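PDB 6OEW: cytidylyltransferase from Leptospira borgpetersenii serovar Hardjo-bovis, which probably transfers a nucleotidyl group, most likely CMP from CTP to a sugar-type acceptor, in a metal-dependent reaction. Local coordinates for residues 62-65 and 66-69; 121-124 and 125-129; 200-203 and 204-208; 215-219 and 220-224. One frame throughout, in Å; residues are numbered along the deposited sequence.

Contact 1 (62-65 and 66-69)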
loop_
_atom_site.group_PDB
_atom_site.type_symbol
_atom_site.label_atom_id
_atom_site.label_comp_id
_atom_site.label_asym_id
_atom_site.label_seq_id
_atom_site.Cartn_x
_atom_site.Cartn_y
_atom_site.Cartn_z
ATOM N N ASN A 62 6.118 12.629 17.844
ATOM C CA ASN A 62 7.438 13.159 17.500
ATOM C C ASN A 62 8.265 12.175 16.679
ATOM O O ASN A 62 9.039 12.596 15.808
ATOM C CB ASN A 62 8.185 13.556 18.776
ATOM C CG ASN A 62 7.671 14.875 19.359
ATOM O OD1 ASN A 62 7.205 15.758 18.629
ATOM N ND2 ASN A 62 7.749 15.005 20.669
ATOM N N ILE A 63 8.106 10.871 16.912
ATOM C CA ILE A 63 8.944 9.912 16.202
ATOM C C ILE A 63 8.666 9.965 14.712
ATOM O O ILE A 63 9.535 9.642 13.895
ATOM C CB ILE A 63 8.753 8.480 16.749
ATOM C CG1 ILE A 63 9.731 7.534 16.059
ATOM C CG2 ILE A 63 7.322 7.998 16.551
ATOM C CD1 ILE A 63 10.478 6.684 16.962
ATOM N N ASP A 64 7.476 10.391 14.333
ATOM C CA ASP A 64 7.112 10.401 12.929
ATOM C C ASP A 64 7.538 11.681 12.232
ATOM O O ASP A 64 7.198 11.875 11.054
ATOM C CB ASP A 64 5.620 10.159 12.793
ATOM C CG ASP A 64 5.276 8.689 12.948
ATOM O OD1 ASP A 64 5.969 7.853 12.322
ATOM O OD2 ASP A 64 4.342 8.369 13.694
ATOM N N ASP A 65 8.267 12.557 12.932
ATOM C CA ASP A 65 9.073 13.546 12.234
ATOM C C ASP A 65 9.965 12.859 11.206
ATOM O O ASP A 65 10.221 13.409 10.129
ATOM C CB ASP A 65 9.931 14.348 13.221
ATOM C CG ASP A 65 9.104 15.222 14.166
ATOM O OD1 ASP A 65 7.850 15.206 14.109
ATOM O OD2 ASP A 65 9.727 15.913 14.997
ATOM N N LYS A 66 10.436 11.651 11.521
ATOM C CA LYS A 66 11.252 10.904 10.571
ATOM C C LYS A 66 10.448 10.556 9.323
ATOM O O LYS A 66 10.939 10.711 8.199
ATOM C CB LYS A 66 11.803 9.643 11.241
ATOM C CG LYS A 66 12.760 8.838 10.373
ATOM C CD LYS A 66 13.955 9.676 9.970
ATOM C CE LYS A 66 14.872 8.907 9.039
ATOM N NZ LYS A 66 15.853 9.799 8.356
ATOM N N THR A 67 9.207 10.094 9.506
ATOM C CA THR A 67 8.322 9.792 8.374
ATOM C C THR A 67 8.067 11.033 7.531
ATOM O O THR A 67 8.151 10.988 6.292
ATOM C CB THR A 67 7.006 9.201 8.905
ATOM O OG1 THR A 67 7.313 8.231 9.930
ATOM C CG2 THR A 67 6.178 8.505 7.782
ATOM N N GLU A 68 7.758 12.157 8.181
ATOM C CA GLU A 68 7.597 13.400 7.437
ATOM C C GLU A 68 8.874 13.748 6.676
ATOM O O GLU A 68 8.816 14.161 5.506
ATOM C CB GLU A 68 7.191 14.528 8.388
ATOM C CG GLU A 68 7.061 15.875 7.715
ATOM C CD GLU A 68 6.788 16.992 8.686
ATOM O OE1 GLU A 68 6.690 16.723 9.910
ATOM O OE2 GLU A 68 6.683 18.146 8.229
ATOM N N GLU A 69 10.037 13.552 7.310
ATOM C CA GLU A 69 11.310 13.883 6.671
ATOM C C GLU A 69 11.528 13.054 5.410
ATOM O O GLU A 69 11.968 13.576 4.373
ATOM C CB GLU A 69 12.472 13.665 7.640
ATOM C CG GLU A 69 13.827 13.540 6.937
ATOM C CD GLU A 69 14.959 13.072 7.864
ATOM O OE1 GLU A 69 14.885 13.316 9.088
ATOM O OE2 GLU A 69 15.921 12.453 7.357
#
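Asp64 and Thr67 touch side by side at the start of helix 65-73, their side chains pointing the same way. In Asp64, CG stands anti to the carbonyl carbon (chi1 -79°), which brings the carboxylate alongside the Thr67 hydroxyl. Asp64 CB lies 3.8 Å from Thr67 OG1, a plain van der Waals approach. Asp64 CG is 3.7 Å from the same Thr67 OG1. Asp64 OD1 takes a hydrogen bond of 2.8 Å from Thr67 OG1. The hydroxyl reaches OD1 on the anti side and 21° out of the carboxylate plane. OD1 also accepts from the backbone N of Met19, and OD2 bonds to Thr59 OG1. Three bonds therefore hold this buried carboxylate and probably fix its rotation.

The backbone beside it winds into the helix. Lys66 N donates to Ile63 O at 3.2 Å. Glu68 N bonds to Asp64 O at 2.9 Å, and Glu69 N bonds to Asp65 O at 2.8 Å. On the outer side, Lys66 NZ forms a salt bridge with Glu69 OE2 at 2.8 Å, one helical turn on. It meets that oxygen from above the carboxylate plane. Asp65 and Glu68 are like charges, but both form salt bridges with Arg80, which probably offsets their repulsion.

This first turn follows strand 54-59 and packs against it. Thr67 rests on Val56 and Thr58 of that strand, and on Met19 and Ile28 of nearby loops. Asp64 thus joins the helix start to the end of the strand and to the Met19 loop.

Contact 2 (121-124 and 125-129)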
loop_
_atom_site.group_PDB
_atom_site.type_symbol
_atom_site.label_atom_id
_atom_site.label_comp_id
_atom_site.label_asym_id
_atom_site.label_seq_id
_atom_site.Cartn_x
_atom_site.Cartn_y
_atom_site.Cartn_z
ATOM N N VAL A 121 -6.846 1.324 -11.002
ATOM C CA VAL A 121 -7.568 2.593 -11.001
ATOM C C VAL A 121 -8.344 2.744 -12.306
ATOM O O VAL A 121 -9.497 3.182 -12.307
ATOM C CB VAL A 121 -6.614 3.783 -10.784
ATOM C CG1 VAL A 121 -7.400 5.073 -10.947
ATOM C CG2 VAL A 121 -5.939 3.749 -9.374
ATOM N N ASP A 122 -7.716 2.380 -13.439
ATOM C CA ASP A 122 -8.398 2.478 -14.731
ATOM C C ASP A 122 -9.673 1.645 -14.739
ATOM O O ASP A 122 -10.726 2.101 -15.210
ATOM C CB ASP A 122 -7.459 2.030 -15.860
ATOM C CG ASP A 122 -6.497 3.123 -16.299
ATOM O OD1 ASP A 122 -6.619 4.267 -15.799
ATOM O OD2 ASP A 122 -5.619 2.837 -17.141
ATOM N N LEU A 123 -9.599 0.420 -14.208
ATOM C CA LEU A 123 -10.794 -0.416 -14.119
ATOM C C LEU A 123 -11.871 0.247 -13.261
ATOM O O LEU A 123 -13.060 0.236 -13.619
ATOM C CB LEU A 123 -10.420 -1.796 -13.558
ATOM C CG LEU A 123 -11.508 -2.887 -13.535
ATOM C CD1 LEU A 123 -11.914 -3.326 -14.953
ATOM C CD2 LEU A 123 -11.047 -4.092 -12.734
ATOM N N PHE A 124 -11.471 0.824 -12.119
ATOM C CA PHE A 124 -12.412 1.492 -11.225
ATOM C C PHE A 124 -13.092 2.652 -11.939
ATOM O O PHE A 124 -14.331 2.756 -11.956
ATOM C CB PHE A 124 -11.651 1.960 -9.958
ATOM C CG PHE A 124 -12.522 2.334 -8.791
ATOM C CD1 PHE A 124 -12.635 1.483 -7.710
ATOM C CD2 PHE A 124 -13.204 3.542 -8.761
ATOM C CE1 PHE A 124 -13.401 1.846 -6.572
ATOM C CE2 PHE A 124 -13.992 3.892 -7.666
ATOM C CZ PHE A 124 -14.077 3.039 -6.569
ATOM N N LEU A 125 -12.301 3.508 -12.587
ATOM C CA LEU A 125 -12.866 4.690 -13.241
ATOM C C LEU A 125 -13.767 4.318 -14.417
ATOM O O LEU A 125 -14.731 5.036 -14.709
ATOM C CB LEU A 125 -11.739 5.599 -13.738
ATOM C CG LEU A 125 -10.809 6.227 -12.693
ATOM C CD1 LEU A 125 -9.551 6.767 -13.355
ATOM C CD2 LEU A 125 -11.556 7.344 -11.990
ATOM N N TYR A 126 -13.446 3.234 -15.122
ATOM C CA TYR A 126 -14.248 2.837 -16.283
ATOM C C TYR A 126 -15.631 2.343 -15.887
ATOM O O TYR A 126 -16.511 2.251 -16.741
ATOM C CB TYR A 126 -13.534 1.719 -17.023
ATOM C CG TYR A 126 -13.689 1.644 -18.525
ATOM C CD1 TYR A 126 -13.412 2.740 -19.338
ATOM C CD2 TYR A 126 -14.042 0.441 -19.137
ATOM C CE1 TYR A 126 -13.497 2.640 -20.737
ATOM C CE2 TYR A 126 -14.138 0.335 -20.538
ATOM C CZ TYR A 126 -13.849 1.439 -21.319
ATOM O OH TYR A 126 -13.907 1.335 -22.690
ATOM N N ASN A 127 -15.820 1.977 -14.633
ATOM C CA ASN A 127 -17.068 1.434 -14.120
ATOM C C ASN A 127 -17.659 2.370 -13.069
ATOM O O ASN A 127 -18.206 1.926 -12.056
ATOM C CB ASN A 127 -16.843 0.044 -13.527
ATOM C CG ASN A 127 -16.544 -1.014 -14.585
ATOM O OD1 ASN A 127 -17.448 -1.543 -15.214
ATOM N ND2 ASN A 127 -15.271 -1.332 -14.769
ATOM N N GLN A 128 -17.511 3.678 -13.266
ATOM C CA GLN A 128 -17.973 4.638 -12.266
ATOM C C GLN A 128 -19.449 4.416 -11.964
ATOM O O GLN A 128 -20.287 4.393 -12.869
ATOM C CB GLN A 128 -17.746 6.073 -12.759
ATOM C CG GLN A 128 -18.571 7.131 -12.015
ATOM C CD GLN A 128 -18.296 8.548 -12.492
ATOM O OE1 GLN A 128 -17.355 8.791 -13.247
ATOM N NE2 GLN A 128 -19.121 9.495 -12.049
ATOM N N GLY A 129 -19.764 4.226 -10.688
ATOM C CA GLY A 129 -21.130 4.013 -10.272
ATOM C C GLY A 129 -21.547 2.564 -10.178
ATOM O O GLY A 129 -22.605 2.276 -9.606
#
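Asn127 reaches back to Leu123 at the C-terminal end of helix 114-126, and hydrogen bonds dominate the contact. Two of them are ordinary helical bonds: Leu125 N to Val121 O at 2.8 Å and Tyr126 N to Asp122 O at 2.9 Å. The pattern then changes. Asn127 N turns to Phe124 O at 3.2 Å and keeps a weak bond to Leu123 O. The Asn127 side chain strengthens the hold on that same oxygen. With chi1 at -70°, its CG lies across from the carbonyl carbon, and the amide turns back along the helix. Asn127 ND2 donates to Leu123 O at 2.9 Å with an N-H...O angle of 165°. The oxygen lies close to the amide plane of Asn127. Asn127 OD1 accepts from Arg130 NH2, so both ends of the amide are engaged and its flip is probably fixed.

The apolar contact is between Val121 and Leu125. They lie side by side, one turn apart, with Val121 CG1 3.6 Å from Leu125 CD1. Separately, Leu123 CD1 makes van der Waals contact with the amide nitrogen, 3.9 Å from Asn127 ND2.

Among charged groups, Asp122 forms a salt bridge with Lys49. Val121 and Phe124 face inward instead. Val121 packs on Val103 and Ile150, and Phe124 on Ile101, Ile150 and Thr152. These residues belong to strands 101-106 and 149-152.

The arrangement is a helix C terminus where an asparagine just past the helix hydrogen-bonds back through its side chain to a last-turn carbonyl, on a helix packed against the central mixed sheet of a GT-A-type nucleotidyltransferase fold.

Contact 3 (200-203 and 204-208)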
loop_
_atom_site.group_PDB
_atom_site.type_symbol
_atom_site.label_atom_id
_atom_site.label_comp_id
_atom_site.label_asym_id
_atom_site.label_seq_id
_atom_site.Cartn_x
_atom_site.Cartn_y
_atom_site.Cartn_z
ATOM N N THR A 200 6.161 -8.296 1.818
ATOM C CA THR A 200 5.921 -7.201 2.736
ATOM C C THR A 200 7.012 -7.232 3.806
ATOM O O THR A 200 7.774 -8.205 3.905
ATOM C CB THR A 200 4.514 -7.330 3.331
ATOM O OG1 THR A 200 4.250 -6.241 4.216
ATOM C CG2 THR A 200 4.361 -8.651 4.034
ATOM N N ILE A 201 7.156 -6.133 4.545
ATOM C CA ILE A 201 8.208 -6.057 5.565
ATOM C C ILE A 201 7.555 -5.966 6.940
ATOM O O ILE A 201 6.953 -4.947 7.311
ATOM C CB ILE A 201 9.192 -4.903 5.315
ATOM C CG1 ILE A 201 10.224 -4.867 6.451
ATOM C CG2 ILE A 201 8.468 -3.547 5.115
ATOM C CD1 ILE A 201 11.546 -4.320 6.031
ATOM N N ASP A 202 7.654 -7.065 7.679
ATOM C CA ASP A 202 7.234 -7.153 9.057
ATOM C C ASP A 202 8.283 -7.793 9.951
ATOM O O ASP A 202 8.155 -7.691 11.171
ATOM C CB ASP A 202 5.939 -7.960 9.183
ATOM C CG ASP A 202 4.740 -7.229 8.626
ATOM O OD1 ASP A 202 4.451 -6.096 9.094
ATOM O OD2 ASP A 202 4.092 -7.806 7.726
ATOM N N THR A 203 9.303 -8.442 9.386
ATOM C CA THR A 203 10.361 -9.085 10.154
ATOM C C THR A 203 11.705 -8.787 9.504
ATOM O O THR A 203 11.788 -8.332 8.351
ATOM C CB THR A 203 10.189 -10.603 10.222
ATOM O OG1 THR A 203 10.263 -11.125 8.888
ATOM C CG2 THR A 203 8.865 -10.979 10.845
ATOM N N ILE A 204 12.766 -9.105 10.248
ATOM C CA ILE A 204 14.123 -8.982 9.725
ATOM C C ILE A 204 14.316 -9.902 8.523
ATOM O O ILE A 204 15.005 -9.554 7.552
ATOM C CB ILE A 204 15.146 -9.283 10.837
ATOM C CG1 ILE A 204 15.194 -8.131 11.831
ATOM C CG2 ILE A 204 16.526 -9.548 10.258
ATOM C CD1 ILE A 204 15.407 -6.809 11.176
ATOM N N GLU A 205 13.715 -11.096 8.577
ATOM C CA GLU A 205 13.802 -12.037 7.465
ATOM C C GLU A 205 13.119 -11.474 6.211
ATOM O O GLU A 205 13.581 -11.704 5.083
ATOM C CB GLU A 205 13.174 -13.369 7.875
ATOM C CG GLU A 205 13.926 -14.124 8.974
ATOM C CD GLU A 205 13.809 -13.484 10.365
ATOM O OE1 GLU A 205 12.773 -12.845 10.667
ATOM O OE2 GLU A 205 14.769 -13.624 11.159
ATOM N N ASP A 206 12.010 -10.745 6.383
ATOM C CA ASP A 206 11.394 -10.070 5.238
ATOM C C ASP A 206 12.372 -9.086 4.621
ATOM O O ASP A 206 12.530 -9.015 3.392
ATOM C CB ASP A 206 10.143 -9.302 5.668
ATOM C CG ASP A 206 8.963 -10.193 5.987
ATOM O OD1 ASP A 206 8.942 -11.377 5.600
ATOM O OD2 ASP A 206 8.038 -9.679 6.647
ATOM N N TYR A 207 12.982 -8.268 5.480
ATOM C CA TYR A 207 13.965 -7.274 5.084
ATOM C C TYR A 207 15.099 -7.900 4.286
ATOM O O TYR A 207 15.516 -7.357 3.258
ATOM C CB TYR A 207 14.496 -6.585 6.348
ATOM C CG TYR A 207 15.491 -5.458 6.160
ATOM C CD1 TYR A 207 15.259 -4.424 5.241
ATOM C CD2 TYR A 207 16.636 -5.403 6.933
ATOM C CE1 TYR A 207 16.189 -3.377 5.095
ATOM C CE2 TYR A 207 17.546 -4.374 6.808
ATOM C CZ TYR A 207 17.325 -3.358 5.895
ATOM O OH TYR A 207 18.273 -2.349 5.791
ATOM N N GLU A 208 15.661 -9.006 4.783
ATOM C CA GLU A 208 16.755 -9.674 4.083
ATOM C C GLU A 208 16.307 -10.149 2.708
ATOM O O GLU A 208 17.045 -10.034 1.723
ATOM C CB GLU A 208 17.252 -10.866 4.904
ATOM C CG GLU A 208 17.792 -10.515 6.298
ATOM C CD GLU A 208 18.107 -11.743 7.156
ATOM O OE1 GLU A 208 17.640 -12.857 6.839
ATOM O OE2 GLU A 208 18.827 -11.589 8.157
HETATM O O HOH W 1 5.515 -10.118 6.506
HETATM O O HOH W 2 8.158 -12.792 7.979
#
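Asp206 OD2 is gripped by the backbone N of Asp202 at 2.8 Å, more weakly by Thr203 N, and by water 1, which donates to it at 2.6 Å. The bond from Asp202 uses the anti lone pair of Asp206 OD2. Asp206 also belongs to a capping box with Thr203, the N-cap residue of helix 204-214. In that box Asp206 N donates to Thr203 OG1 at 3.1 Å. Thr203 OG1 sits between its backbone N and carbonyl carbon (chi1 62°), which places the hydroxyl over the start of the helix. The return bond, from Thr203 N to Asp206 OD2, is the weak member. Asp206 OD1 accepts from Asn240 and from water 2. The buried carboxylate is thus well supplied with donors.

Helical bonding begins with Tyr207 N, which donates to Thr203 O at 3.1 Å. Tyr207 OH is hydrogen-bonded to the backbone O of Pro31.

The carboxylates of Asp202 and Asp206 come close, with Asp202 OD2 and Asp206 OD2 4.5 Å apart. Water 1 donates to both of these atoms, and Lys27 forms a salt bridge with Asp202 OD1. This loop borders the metal site. The Asp202 side chain is about 4 Å from a bound magnesium ion. Thr200 OG1 is hydrogen-bonded to the backbone O of Asp108, seen to bind magnesium in a structure of this protein, though not bound to it in this model.

Ile201 and Tyr207 add an apolar contact, side by side and pointing the same way. Ile201 CD1 lies 3.7 Å from Tyr207 CB and 3.8 Å from Tyr207 CD1.

Contact 4 (215-219 and 220-224)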
loop_
_atom_site.group_PDB
_atom_site.type_symbol
_atom_site.label_atom_id
_atom_site.label_comp_id
_atom_site.label_asym_id
_atom_site.label_seq_id
_atom_site.Cartn_x
_atom_site.Cartn_y
_atom_site.Cartn_z
ATOM N N SER A 215 18.551 -6.360 -5.338
ATOM C CA SER A 215 19.927 -6.469 -5.807
ATOM C C SER A 215 20.027 -7.038 -7.220
ATOM O O SER A 215 21.091 -6.931 -7.832
ATOM C CB SER A 215 20.762 -7.311 -4.830
ATOM O OG SER A 215 20.536 -8.701 -4.983
ATOM N N TYR A 216 18.952 -7.601 -7.768
ATOM C CA TYR A 216 18.977 -8.137 -9.126
ATOM C C TYR A 216 18.527 -7.133 -10.169
ATOM O O TYR A 216 18.476 -7.475 -11.351
ATOM C CB TYR A 216 18.098 -9.382 -9.235
ATOM C CG TYR A 216 18.682 -10.574 -8.538
ATOM C CD1 TYR A 216 19.274 -11.602 -9.261
ATOM C CD2 TYR A 216 18.662 -10.665 -7.157
ATOM C CE1 TYR A 216 19.816 -12.692 -8.626
ATOM C CE2 TYR A 216 19.204 -11.747 -6.513
ATOM C CZ TYR A 216 19.776 -12.760 -7.250
ATOM O OH TYR A 216 20.319 -13.846 -6.606
ATOM N N PHE A 217 18.206 -5.915 -9.768
ATOM C CA PHE A 217 17.711 -4.914 -10.695
ATOM C C PHE A 217 18.533 -3.644 -10.564
ATOM O O PHE A 217 18.899 -3.235 -9.460
ATOM C CB PHE A 217 16.232 -4.625 -10.442
ATOM C CG PHE A 217 15.363 -5.831 -10.589
ATOM C CD1 PHE A 217 14.978 -6.269 -11.849
ATOM C CD2 PHE A 217 14.952 -6.543 -9.472
ATOM C CE1 PHE A 217 14.184 -7.390 -11.998
ATOM C CE2 PHE A 217 14.149 -7.663 -9.608
ATOM C CZ PHE A 217 13.770 -8.090 -10.873
ATOM N N LEU A 218 18.801 -3.019 -11.704
ATOM C CA LEU A 218 19.718 -1.896 -11.754
ATOM C C LEU A 218 19.040 -0.571 -11.429
ATOM O O LEU A 218 19.723 0.377 -11.025
ATOM C CB LEU A 218 20.380 -1.898 -13.132
ATOM C CG LEU A 218 20.887 -3.345 -13.281
ATOM C CD1 LEU A 218 21.333 -3.723 -14.672
ATOM C CD2 LEU A 218 22.015 -3.605 -12.292
ATOM N N SER A 219 17.712 -0.503 -11.543
ATOM C CA SER A 219 16.967 0.686 -11.154
ATOM C C SER A 219 15.800 0.286 -10.261
ATOM O O SER A 219 15.682 -0.883 -9.871
ATOM C CB SER A 219 16.462 1.434 -12.389
ATOM O OG SER A 219 15.310 0.802 -12.935
ATOM N N LYS A 220 14.931 1.237 -9.928
ATOM C CA LYS A 220 13.741 0.933 -9.144
ATOM C C LYS A 220 12.505 0.772 -10.020
ATOM O O LYS A 220 11.388 0.710 -9.496
ATOM C CB LYS A 220 13.500 2.018 -8.087
ATOM C CG LYS A 220 14.744 2.345 -7.236
ATOM C CD LYS A 220 14.401 3.342 -6.108
ATOM C CE LYS A 220 15.628 3.605 -5.214
ATOM N NZ LYS A 220 16.619 4.429 -5.929
ATOM N N GLU A 221 12.683 0.684 -11.338
ATOM C CA GLU A 221 11.565 0.688 -12.270
ATOM C C GLU A 221 11.092 -0.715 -12.646
ATOM O O GLU A 221 10.196 -0.846 -13.482
ATOM C CB GLU A 221 11.951 1.469 -13.527
ATOM C CG GLU A 221 10.758 2.030 -14.280
ATOM C CD GLU A 221 11.158 2.828 -15.495
ATOM O OE1 GLU A 221 12.376 2.993 -15.719
ATOM O OE2 GLU A 221 10.247 3.291 -16.215
ATOM N N PHE A 222 11.646 -1.760 -12.037
ATOM C CA PHE A 222 11.303 -3.122 -12.418
ATOM C C PHE A 222 9.853 -3.432 -12.071
ATOM O O PHE A 222 9.296 -2.903 -11.110
ATOM C CB PHE A 222 12.228 -4.115 -11.729
ATOM C CG PHE A 222 12.232 -4.006 -10.217
ATOM C CD1 PHE A 222 11.320 -4.719 -9.460
ATOM C CD2 PHE A 222 13.171 -3.217 -9.561
ATOM C CE1 PHE A 222 11.321 -4.632 -8.072
ATOM C CE2 PHE A 222 13.187 -3.132 -8.178
ATOM C CZ PHE A 222 12.260 -3.843 -7.434
ATOM N N SER A 223 9.232 -4.300 -12.872
ATOM C CA SER A 223 7.829 -4.619 -12.658
ATOM C C SER A 223 7.671 -5.781 -11.675
ATOM O O SER A 223 8.627 -6.480 -11.334
ATOM C CB SER A 223 7.143 -4.959 -13.983
ATOM O OG SER A 223 7.526 -6.254 -14.391
ATOM N N TYR A 224 6.426 -5.974 -11.222
ATOM C CA TYR A 224 6.088 -7.119 -10.381
ATOM C C TYR A 224 6.445 -8.434 -11.061
ATOM O O TYR A 224 7.094 -9.295 -10.460
ATOM C CB TYR A 224 4.598 -7.098 -10.025
ATOM C CG TYR A 224 4.112 -8.360 -9.329
ATOM C CD1 TYR A 224 4.478 -8.635 -8.005
ATOM C CD2 TYR A 224 3.309 -9.287 -10.001
ATOM C CE1 TYR A 224 4.042 -9.779 -7.368
ATOM C CE2 TYR A 224 2.867 -10.435 -9.369
ATOM C CZ TYR A 224 3.243 -10.671 -8.055
ATOM O OH TYR A 224 2.821 -11.804 -7.414
#
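The rings of Phe217 and Phe222 form an offset stack, with centroids 4.3 Å apart and planes at 17°. One face of Phe217 receives Phe222 CG, displaced toward the rim. Its opposite face has CB of the preceding Tyr216 near the rim. On Phe222, one face carries Phe217 CD2, and the edge meets Ser219 O in the ring plane. That oxygen is 3.4 Å from Phe222 CD2. The stack lies in the connection between helices 204-214 and 224-233, where the loop bends back on itself.

Phe222 also places its CB over the Phe217 face, a CH-pi contact of 3.8 Å to the centroid. Its ring carbon CG sits between the backbone N and the carbonyl carbon (chi1 57°). This swings the ring back across Phe217 while the main chain goes on to the next helix. Phe217 CB comes 3.5 Å from Phe222 CD2. The two side chains, taken as a whole, cross at about a right angle although their rings are nearly parallel.

Other residues extend the packing. Phe217 rests on Leu227 and Val230 of helix 224-233, and Arg44 makes a cation-pi contact with Phe222. Lys220 points its charged end elsewhere, to salt bridges with Asp34 and Glu43. Ser223 is the N-cap of helix 224-233.

At the bend between the two rings, Ser219 forms an ST turn. Glu221 N donates to Ser219 OG at 3.1 Å, with an N-H...O angle of 162°, and Glu221 CB lies 3.5 Å from that same hydroxyl oxygen.

How the contacts relate
The four contacts follow one another along the chain; none nests in or crosses another. Each closes only a short local turn. Contact 1 starts helix 65-73 after strand 54-59, and contact 2 ends helix 114-126. Their centres are 35 Å apart, on opposite sides of the chain's centre. Contact 3 begins helix 204-214 beside the metal site, and contact 4 shapes the loop from that helix to helix 224-233. Contacts 3 and 4 are the closest pair, with nearest atoms about 8 Å apart. Contacts 1 and 2 tie helices to the central sheet, while contact 3 lies at the N-terminal end of helix 204-214 and contact 4 follows its C-terminal end.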